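Local coordinates for protein adhesin (Streptococcus sanguinis SK1 = NCTC 7863, PDB 6VT2) that binds sialylated glycans through two tandem Siglec-like modules, probably mediating attachment of the streptococcus to host surfaces, at residues V135-A144 / A194-R202; D201-G211 / D305-F316. All coordinates share one frame; numbering follows the deposited sequence.

Interaction 1 of 2, residues V135-A144 / A194-R202; sequences VPTLTYVQNA and AAQTVDTDR. With CA (calcium ion), chain J.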
loop_
_atom_site.group_PDB
_atom_site.type_symbol
_atom_site.label_atom_id
_atom_site.label_comp_id
_atom_site.label_asym_id
_atom_site.label_seq_id
_atom_site.Cartn_x
_atom_site.Cartn_y
_atom_site.Cartn_z
ATOM N N VAL A 135 -11.163 11.539 -7.618
ATOM C CA VAL A 135 -10.854 12.193 -6.354
ATOM C C VAL A 135 -9.691 11.468 -5.685
ATOM O O VAL A 135 -9.546 10.242 -5.830
ATOM C CB VAL A 135 -12.069 12.223 -5.422
ATOM C CG1 VAL A 135 -13.289 12.776 -6.117
ATOM C CG2 VAL A 135 -12.360 10.805 -4.872
ATOM N N PRO A 136 -8.825 12.193 -4.991
ATOM C CA PRO A 136 -7.715 11.562 -4.271
ATOM C C PRO A 136 -8.158 11.047 -2.906
ATOM O O PRO A 136 -9.269 11.280 -2.435
ATOM C CB PRO A 136 -6.704 12.695 -4.116
ATOM C CG PRO A 136 -7.621 13.891 -3.849
ATOM C CD PRO A 136 -8.921 13.634 -4.701
ATOM N N THR A 137 -7.247 10.334 -2.260
ATOM C CA THR A 137 -7.425 10.094 -0.839
ATOM C C THR A 137 -7.388 11.459 -0.164
ATOM O O THR A 137 -6.546 12.291 -0.514
ATOM C CB THR A 137 -6.321 9.193 -0.286
ATOM O OG1 THR A 137 -5.028 9.771 -0.499
ATOM C CG2 THR A 137 -6.333 7.814 -0.972
ATOM N N LEU A 138 -8.207 11.628 0.864
ATOM C CA LEU A 138 -8.285 12.865 1.660
ATOM C C LEU A 138 -6.941 13.130 2.340
ATOM O O LEU A 138 -6.301 12.211 2.813
ATOM C CB LEU A 138 -9.377 12.758 2.713
ATOM C CG LEU A 138 -10.744 13.199 2.232
ATOM C CD1 LEU A 138 -11.827 12.988 3.269
ATOM C CD2 LEU A 138 -10.695 14.666 1.819
ATOM N N THR A 139 -6.489 14.355 2.306
ATOM C CA THR A 139 -5.300 14.739 3.046
ATOM C C THR A 139 -5.779 15.425 4.310
ATOM O O THR A 139 -6.585 16.349 4.237
ATOM C CB THR A 139 -4.394 15.640 2.236
ATOM O OG1 THR A 139 -3.883 14.900 1.116
ATOM C CG2 THR A 139 -3.276 16.098 3.062
ATOM N N TYR A 140 -5.342 14.942 5.473
ATOM C CA TYR A 140 -5.713 15.579 6.730
ATOM C C TYR A 140 -4.678 16.619 7.100
ATOM O O TYR A 140 -3.485 16.328 7.130
ATOM C CB TYR A 140 -5.838 14.532 7.837
ATOM C CG TYR A 140 -7.090 13.735 7.721
ATOM C CD1 TYR A 140 -8.271 14.222 8.237
ATOM C CD2 TYR A 140 -7.133 12.541 7.024
ATOM C CE1 TYR A 140 -9.440 13.537 8.132
ATOM C CE2 TYR A 140 -8.314 11.846 6.908
ATOM C CZ TYR A 140 -9.466 12.354 7.474
ATOM O OH TYR A 140 -10.653 11.664 7.355
ATOM N N VAL A 141 -5.134 17.852 7.359
ATOM C CA VAL A 141 -4.229 18.960 7.566
ATOM C C VAL A 141 -4.582 19.693 8.852
ATOM O O VAL A 141 -5.684 19.574 9.397
ATOM C CB VAL A 141 -4.264 19.937 6.361
ATOM C CG1 VAL A 141 -3.923 19.183 5.070
ATOM C CG2 VAL A 141 -5.589 20.593 6.219
ATOM N N GLN A 142 -3.642 20.553 9.287
ATOM C CA GLN A 142 -3.925 21.297 10.599
ATOM C C GLN A 142 -4.941 22.379 10.321
ATOM O O GLN A 142 -5.760 22.553 11.160
ATOM C CB GLN A 142 -2.562 21.852 10.975
ATOM C CG GLN A 142 -2.547 22.410 12.371
ATOM C CD GLN A 142 -1.369 23.317 12.495
ATOM O OE1 GLN A 142 -1.493 24.521 12.353
ATOM N NE2 GLN A 142 -0.210 22.742 12.725
ATOM N N ASN A 143 -4.856 23.048 9.166
ATOM C CA ASN A 143 -5.783 24.139 8.885
ATOM C C ASN A 143 -6.194 24.050 7.434
ATOM O O ASN A 143 -5.370 24.367 6.571
ATOM C CB ASN A 143 -5.112 25.464 9.100
ATOM C CG ASN A 143 -6.077 26.656 8.991
ATOM O OD1 ASN A 143 -7.184 26.506 8.569
ATOM N ND2 ASN A 143 -5.618 27.820 9.383
ATOM N N ALA A 144 -7.417 23.617 7.199
ATOM C CA ALA A 144 -7.934 23.385 5.866
ATOM C C ALA A 144 -8.243 24.684 5.170
ATOM O O ALA A 144 -8.575 24.652 3.982
ATOM C CB ALA A 144 -9.179 22.504 5.877
ATOM N N ALA A 194 -12.184 21.467 -2.641
ATOM C CA ALA A 194 -11.511 21.286 -1.352
ATOM C C ALA A 194 -12.167 20.219 -0.498
ATOM O O ALA A 194 -11.478 19.466 0.188
ATOM C CB ALA A 194 -11.488 22.602 -0.596
ATOM N N ALA A 195 -13.487 20.104 -0.556
ATOM C CA ALA A 195 -14.165 19.067 0.221
ATOM C C ALA A 195 -13.696 17.679 -0.168
ATOM O O ALA A 195 -13.741 16.743 0.649
ATOM C CB ALA A 195 -15.682 19.200 0.034
ATOM N N GLN A 196 -13.229 17.506 -1.401
ATOM C CA GLN A 196 -12.754 16.203 -1.825
ATOM C C GLN A 196 -11.244 16.051 -1.721
ATOM O O GLN A 196 -10.711 15.026 -2.138
ATOM C CB GLN A 196 -13.196 15.934 -3.272
ATOM C CG GLN A 196 -14.617 15.497 -3.407
ATOM C CD GLN A 196 -15.599 16.532 -2.968
ATOM O OE1 GLN A 196 -15.695 17.619 -3.558
ATOM N NE2 GLN A 196 -16.347 16.216 -1.912
ATOM N N THR A 197 -10.521 17.039 -1.190
ATOM C CA THR A 197 -9.087 16.906 -1.101
ATOM C C THR A 197 -8.556 16.976 0.317
ATOM O O THR A 197 -7.547 16.336 0.592
ATOM C CB THR A 197 -8.385 17.974 -1.937
ATOM O OG1 THR A 197 -8.688 19.255 -1.408
ATOM C CG2 THR A 197 -8.908 17.912 -3.387
ATOM N N VAL A 198 -9.137 17.808 1.174
ATOM C CA VAL A 198 -8.572 18.011 2.500
ATOM C C VAL A 198 -9.655 18.080 3.568
ATOM O O VAL A 198 -10.800 18.466 3.323
ATOM C CB VAL A 198 -7.734 19.292 2.585
ATOM C CG1 VAL A 198 -6.609 19.259 1.628
ATOM C CG2 VAL A 198 -8.656 20.496 2.319
ATOM N N ASP A 199 -9.293 17.798 4.806
ATOM C CA ASP A 199 -10.173 18.028 5.979
ATOM C C ASP A 199 -9.210 18.317 7.130
ATOM O O ASP A 199 -8.027 18.035 7.069
ATOM C CB ASP A 199 -11.208 16.919 6.299
ATOM C CG ASP A 199 -12.407 17.357 7.166
ATOM O OD1 ASP A 199 -12.475 18.607 7.478
ATOM O OD2 ASP A 199 -13.056 16.555 7.697
ATOM N N THR A 200 -9.772 18.899 8.156
ATOM C CA THR A 200 -9.025 19.185 9.363
ATOM C C THR A 200 -8.709 17.895 10.077
ATOM O O THR A 200 -9.600 17.058 10.246
ATOM C CB THR A 200 -9.838 20.054 10.294
ATOM O OG1 THR A 200 -10.453 21.090 9.527
ATOM C CG2 THR A 200 -8.922 20.683 11.343
ATOM N N ASP A 201 -7.452 17.743 10.492
ATOM C CA ASP A 201 -7.093 16.637 11.377
ATOM C C ASP A 201 -7.490 17.054 12.772
ATOM O O ASP A 201 -6.912 17.996 13.317
ATOM C CB ASP A 201 -5.615 16.298 11.325
ATOM C CG ASP A 201 -5.290 14.928 11.935
ATOM O OD1 ASP A 201 -6.062 14.441 12.777
ATOM O OD2 ASP A 201 -4.267 14.380 11.475
ATOM N N ARG A 202 -8.442 16.338 13.332
ATOM C CA ARG A 202 -8.945 16.570 14.672
ATOM C C ARG A 202 -8.796 15.372 15.588
ATOM O O ARG A 202 -9.379 15.355 16.684
ATOM C CB ARG A 202 -10.429 16.953 14.624
ATOM C CG ARG A 202 -10.714 18.133 13.765
ATOM C CD ARG A 202 -12.245 18.406 13.744
ATOM N NE ARG A 202 -12.978 17.339 13.069
ATOM C CZ ARG A 202 -13.871 16.533 13.645
ATOM N NH1 ARG A 202 -14.153 16.628 14.944
ATOM N NH2 ARG A 202 -14.468 15.604 12.921
HETATM CA CA CA J . -4.559 12.623 13.259
HETATM O O HOH W 1 -5.665 14.874 -0.869
HETATM O O HOH W 2 -2.291 15.093 9.991
HETATM O O HOH W 3 -9.345 23.546 9.341
#
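Strands 139-141 and 198-200 form the two-stranded parallel sheet of the first atypical Rib domain, where Thr139 pairs with Val198, Tyr140 with Asp199 and Val141 with Thr200. Four backbone hydrogen bonds hold them, shuttling between the segments: Thr139 N to Thr197 O (2.8 Å), Asp199 N to Thr139 O, Val141 N to Asp199 O, and Asp201 N to Val141 O (2.8 Å). Thr139, Val141, Val198 and Thr200, four of the six paired residues, are beta-branched, a type that favours extended backbone. Thr197 O carries a second load, because one water donates to it and to Thr137 O while accepting from Thr139 OG1, which ties the start of the sheet together. Before the strands pair, Leu138 reaches across with a single methyl: CD2 lies 3.5 Å from Thr197 C, over backbone rather than against a side chain. Pro136 sets CD 3.4 Å from Gln196 O, and its compact ring also fits against Ala158 and Val159 of helix 149-162.

On one face the Tyr140 ring lies beside the second strand, with CG anti to its own carbonyl carbon (chi1 -75°). This brings CD1 to 3.7 Å from Thr200 O, which sits at the ring edge in its plane, while Tyr140 CB packs 3.9 Å from Asp201 CB. On the face that carries Thr139 and Val198, Val198 CG2 meets Ala144 CB at 4.1 Å. At the far end Asp201 grips a calcium ion with both carboxylate oxygens, OD1 at 2.4 Å.

Helix 149-162 packs against Val141 and Val198 of the sheet and against Pro136 in the lead-in loop, Thr197 OG1 bonds to Gly178 O, and Tyr140 touches Asn231 in a loop following strand 222-229.

Interaction 2 of 2, residues D201-G211 / D305-F316; sequences DRVAPVFVDEG and DASGLTSEAKIF. With CA (calcium ion), chain J.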
loop_
_atom_site.group_PDB
_atom_site.type_symbol
_atom_site.label_atom_id
_atom_site.label_comp_id
_atom_site.label_asym_id
_atom_site.label_seq_id
_atom_site.Cartn_x
_atom_site.Cartn_y
_atom_site.Cartn_z
ATOM N N ASP A 201 -7.452 17.743 10.492
ATOM C CA ASP A 201 -7.093 16.637 11.377
ATOM C C ASP A 201 -7.490 17.054 12.772
ATOM O O ASP A 201 -6.912 17.996 13.317
ATOM C CB ASP A 201 -5.615 16.298 11.325
ATOM C CG ASP A 201 -5.290 14.928 11.935
ATOM O OD1 ASP A 201 -6.062 14.441 12.777
ATOM O OD2 ASP A 201 -4.267 14.380 11.475
ATOM N N ARG A 202 -8.442 16.338 13.332
ATOM C CA ARG A 202 -8.945 16.570 14.672
ATOM C C ARG A 202 -8.796 15.372 15.588
ATOM O O ARG A 202 -9.379 15.355 16.684
ATOM C CB ARG A 202 -10.429 16.953 14.624
ATOM C CG ARG A 202 -10.714 18.133 13.765
ATOM C CD ARG A 202 -12.245 18.406 13.744
ATOM N NE ARG A 202 -12.978 17.339 13.069
ATOM C CZ ARG A 202 -13.871 16.533 13.645
ATOM N NH1 ARG A 202 -14.153 16.628 14.944
ATOM N NH2 ARG A 202 -14.468 15.604 12.921
ATOM N N VAL A 203 -8.056 14.366 15.177
ATOM C CA VAL A 203 -7.929 13.132 15.942
ATOM C C VAL A 203 -6.456 12.868 16.165
ATOM O O VAL A 203 -5.693 12.774 15.201
ATOM C CB VAL A 203 -8.585 11.963 15.202
ATOM C CG1 VAL A 203 -8.582 10.743 16.145
ATOM C CG2 VAL A 203 -10.012 12.332 14.825
ATOM N N ALA A 204 -6.062 12.745 17.426
ATOM C CA ALA A 204 -4.700 12.380 17.740
ATOM C C ALA A 204 -4.420 10.919 17.414
ATOM O O ALA A 204 -5.328 10.105 17.257
ATOM C CB ALA A 204 -4.404 12.611 19.216
ATOM N N PRO A 205 -3.144 10.561 17.276
ATOM C CA PRO A 205 -2.806 9.153 17.048
ATOM C C PRO A 205 -3.312 8.258 18.170
ATOM O O PRO A 205 -3.518 8.695 19.302
ATOM C CB PRO A 205 -1.282 9.158 17.028
ATOM C CG PRO A 205 -0.881 10.558 16.605
ATOM C CD PRO A 205 -1.957 11.423 17.197
ATOM N N VAL A 206 -3.444 6.984 17.821
ATOM C CA VAL A 206 -3.969 5.953 18.680
ATOM C C VAL A 206 -2.840 4.968 18.974
ATOM O O VAL A 206 -2.151 4.501 18.049
ATOM C CB VAL A 206 -5.143 5.213 18.035
ATOM C CG1 VAL A 206 -5.547 4.030 18.914
ATOM C CG2 VAL A 206 -6.291 6.141 17.816
ATOM N N PHE A 207 -2.700 4.618 20.259
ATOM C CA PHE A 207 -1.775 3.575 20.741
ATOM C C PHE A 207 -2.591 2.306 20.845
ATOM O O PHE A 207 -3.421 2.147 21.757
ATOM C CB PHE A 207 -1.130 3.983 22.058
ATOM C CG PHE A 207 -0.279 2.907 22.682
ATOM C CD1 PHE A 207 0.503 2.085 21.915
ATOM C CD2 PHE A 207 -0.269 2.761 24.049
ATOM C CE1 PHE A 207 1.287 1.134 22.501
ATOM C CE2 PHE A 207 0.504 1.756 24.648
ATOM C CZ PHE A 207 1.273 0.974 23.877
ATOM N N VAL A 208 -2.376 1.408 19.893
ATOM C CA VAL A 208 -3.177 0.194 19.835
ATOM C C VAL A 208 -3.019 -0.667 21.092
ATOM O O VAL A 208 -3.959 -1.341 21.527
ATOM C CB VAL A 208 -2.779 -0.581 18.574
ATOM C CG1 VAL A 208 -3.505 -1.902 18.544
ATOM C CG2 VAL A 208 -3.030 0.209 17.344
ATOM N N ASP A 209 -1.831 -0.693 21.681
ATOM C CA ASP A 209 -1.539 -1.582 22.793
ATOM C C ASP A 209 -1.734 -0.919 24.156
ATOM O O ASP A 209 -1.173 -1.365 25.159
ATOM C CB ASP A 209 -0.122 -2.126 22.575
ATOM C CG ASP A 209 -0.027 -2.960 21.321
ATOM O OD1 ASP A 209 -0.692 -4.023 21.266
ATOM O OD2 ASP A 209 0.625 -2.539 20.332
ATOM N N GLU A 210 -2.537 0.144 24.219
ATOM C CA GLU A 210 -2.817 0.780 25.485
ATOM C C GLU A 210 -3.304 -0.239 26.481
ATOM O O GLU A 210 -4.187 -1.036 26.164
ATOM C CB GLU A 210 -3.869 1.869 25.277
ATOM C CG GLU A 210 -4.187 2.549 26.556
ATOM C CD GLU A 210 -5.270 3.643 26.416
ATOM O OE1 GLU A 210 -5.786 3.849 25.289
ATOM O OE2 GLU A 210 -5.536 4.274 27.435
ATOM N N GLY A 211 -2.693 -0.226 27.670
ATOM C CA GLY A 211 -3.067 -1.125 28.748
ATOM C C GLY A 211 -2.407 -2.479 28.707
ATOM O O GLY A 211 -2.669 -3.301 29.588
ATOM N N ASP A 305 0.960 13.326 15.342
ATOM C CA ASP A 305 0.802 13.230 13.896
ATOM C C ASP A 305 1.434 14.461 13.246
ATOM O O ASP A 305 1.968 15.342 13.920
ATOM C CB ASP A 305 -0.671 13.000 13.530
ATOM C CG ASP A 305 -1.590 14.178 13.870
ATOM O OD1 ASP A 305 -1.097 15.323 13.927
ATOM O OD2 ASP A 305 -2.755 13.883 14.120
ATOM N N ALA A 306 1.393 14.507 11.910
ATOM C CA ALA A 306 2.121 15.557 11.206
ATOM C C ALA A 306 1.446 16.909 11.357
ATOM O O ALA A 306 2.094 17.937 11.116
ATOM C CB ALA A 306 2.251 15.212 9.745
ATOM N N SER A 307 0.173 16.932 11.761
ATOM C CA SER A 307 -0.523 18.186 12.025
ATOM C C SER A 307 -0.209 18.747 13.398
ATOM O O SER A 307 -0.688 19.827 13.727
ATOM C CB SER A 307 -2.034 17.998 11.909
ATOM O OG SER A 307 -2.394 17.663 10.609
ATOM N N GLY A 308 0.572 18.038 14.205
ATOM C CA GLY A 308 0.901 18.473 15.543
ATOM C C GLY A 308 -0.024 18.013 16.651
ATOM O O GLY A 308 0.088 18.539 17.772
ATOM N N LEU A 309 -0.982 17.129 16.365
ATOM C CA LEU A 309 -1.855 16.622 17.417
ATOM C C LEU A 309 -1.102 15.514 18.154
ATOM O O LEU A 309 -0.635 14.559 17.524
ATOM C CB LEU A 309 -3.158 16.050 16.897
ATOM C CG LEU A 309 -4.158 17.012 16.257
ATOM C CD1 LEU A 309 -5.373 16.228 15.870
ATOM C CD2 LEU A 309 -4.455 18.168 17.134
ATOM N N THR A 310 -1.002 15.644 19.465
ATOM C CA THR A 310 -0.359 14.636 20.305
ATOM C C THR A 310 -1.411 13.948 21.158
ATOM O O THR A 310 -2.268 14.615 21.762
ATOM C CB THR A 310 0.699 15.275 21.178
ATOM O OG1 THR A 310 1.664 15.948 20.346
ATOM C CG2 THR A 310 1.410 14.230 22.026
ATOM N N SER A 311 -1.371 12.616 21.168
ATOM C CA SER A 311 -2.228 11.825 22.010
ATOM C C SER A 311 -1.979 12.120 23.485
ATOM O O SER A 311 -0.947 12.665 23.872
ATOM C CB SER A 311 -1.974 10.351 21.768
ATOM O OG SER A 311 -0.743 9.941 22.333
ATOM N N GLU A 312 -2.976 11.794 24.299
ATOM C CA GLU A 312 -2.758 11.743 25.725
ATOM C C GLU A 312 -1.700 10.683 26.024
ATOM O O GLU A 312 -1.397 9.819 25.198
ATOM C CB GLU A 312 -4.052 11.417 26.451
ATOM C CG GLU A 312 -5.111 12.479 26.239
ATOM C CD GLU A 312 -6.244 12.372 27.283
ATOM O OE1 GLU A 312 -6.214 11.446 28.159
ATOM O OE2 GLU A 312 -7.136 13.252 27.247
ATOM N N ALA A 313 -1.143 10.766 27.218
ATOM C CA ALA A 313 -0.216 9.756 27.701
ATOM C C ALA A 313 -0.972 8.474 27.923
ATOM O O ALA A 313 -1.977 8.466 28.617
ATOM C CB ALA A 313 0.430 10.212 28.998
ATOM N N LYS A 314 -0.513 7.396 27.289
ATOM C CA LYS A 314 -1.179 6.106 27.304
ATOM C C LYS A 314 -0.236 5.112 27.977
ATOM O O LYS A 314 0.909 5.164 27.726
ATOM C CB LYS A 314 -1.448 5.663 25.873
ATOM C CG LYS A 314 -2.195 6.710 25.075
ATOM C CD LYS A 314 -3.617 6.722 25.443
ATOM C CE LYS A 314 -4.420 7.817 24.764
ATOM N NZ LYS A 314 -5.715 7.976 25.457
ATOM N N ILE A 315 -0.800 4.242 28.787
ATOM C CA ILE A 315 -0.036 3.319 29.647
ATOM C C ILE A 315 0.203 2.004 28.929
ATOM O O ILE A 315 -0.612 1.604 28.248
ATOM C CB ILE A 315 -0.849 2.974 30.903
ATOM C CG1 ILE A 315 -1.017 4.247 31.714
ATOM C CG2 ILE A 315 -0.255 1.858 31.749
ATOM C CD1 ILE A 315 0.242 4.779 32.198
ATOM N N PHE A 316 1.377 1.454 29.106
ATOM C CA PHE A 316 1.657 0.038 28.875
ATOM C C PHE A 316 2.671 -0.350 29.938
ATOM O O PHE A 316 3.249 0.511 30.608
ATOM C CB PHE A 316 2.144 -0.275 27.475
ATOM C CG PHE A 316 3.476 0.213 27.189
ATOM C CD1 PHE A 316 3.684 1.490 26.821
ATOM C CD2 PHE A 316 4.570 -0.602 27.282
ATOM C CE1 PHE A 316 4.945 1.991 26.580
ATOM C CE2 PHE A 316 5.835 -0.115 27.036
ATOM C CZ PHE A 316 6.034 1.168 26.646
HETATM CA CA CA J . -4.559 12.623 13.259
HETATM O O HOH W 2 -2.291 15.093 9.991
HETATM O O HOH W 4 -3.632 4.446 29.363
HETATM O O HOH W 5 -7.102 6.098 24.511
#
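Asp305 and Asp201 approach from opposite directions and meet at a calcium ion, their carboxylate planes 40° apart. Asp305 OD2 binds the metal at 2.4 Å, and the carbonyl Val203 O binds it at 2.2 Å. With CG between its backbone N and carbonyl carbon (chi1 66°), Asp305 divides its work: OD2 faces the metal, whereas OD1 accepts from Leu309 N above the carboxylate plane. Asp201 OD1 also accepts from Val203 N, an Asx turn that presents the Val203 carbonyl. Leu309 then puts CD1 3.3 Å from Val203 N, an apolar cover over this turn, and Pro205 CG packs 3.6 Å from Asp305 N.

Farther along, the Phe207 side chain extends with CG anti to the backbone N (chi1 174°), reaching Lys314 CB with CD2 at 3.6 Å. The Phe316 side chain crosses that of Phe207 at about a right angle, CD1 3.8 Å from Phe207 CZ, the rings oblique to each other. Glu210, fully extended, lies against Lys314 CD; the charged ends stay beyond salt-bridge distance, and a water joins OE1 to Lys314 NZ. Gly211 N donates nearly straight to Ile315 O (2.8 Å), closing the contact where positive phi favours glycine.

Asp230 and Asn231 complete the protein part of the calcium site. Phe207 also packs on Leu226 of strand 222-229 and Val301 of strand 296-305, and thus lies between the two sheets of the Siglec-like domain.

From the N terminus, the chain first closes interaction 1, whose 135-144 and 194-202 segments bracket the helix and three strands of the first atypical Rib domain. Interaction 2 follows in series, neither nested nor crossed: 201-211 opens the second Siglec-like domain and 305-316 returns to it after 93 residues, most of that domain's two sheets. The two overlap at Asp201 and Arg202, so the last strand of one domain runs straight into the calcium site of the next. Gln142 NE2 probably hydrogen-bonds to Ser307 O, and one water is shared. Together they join the two domains through a short, metal-bound junction, consistent with a defined relative orientation.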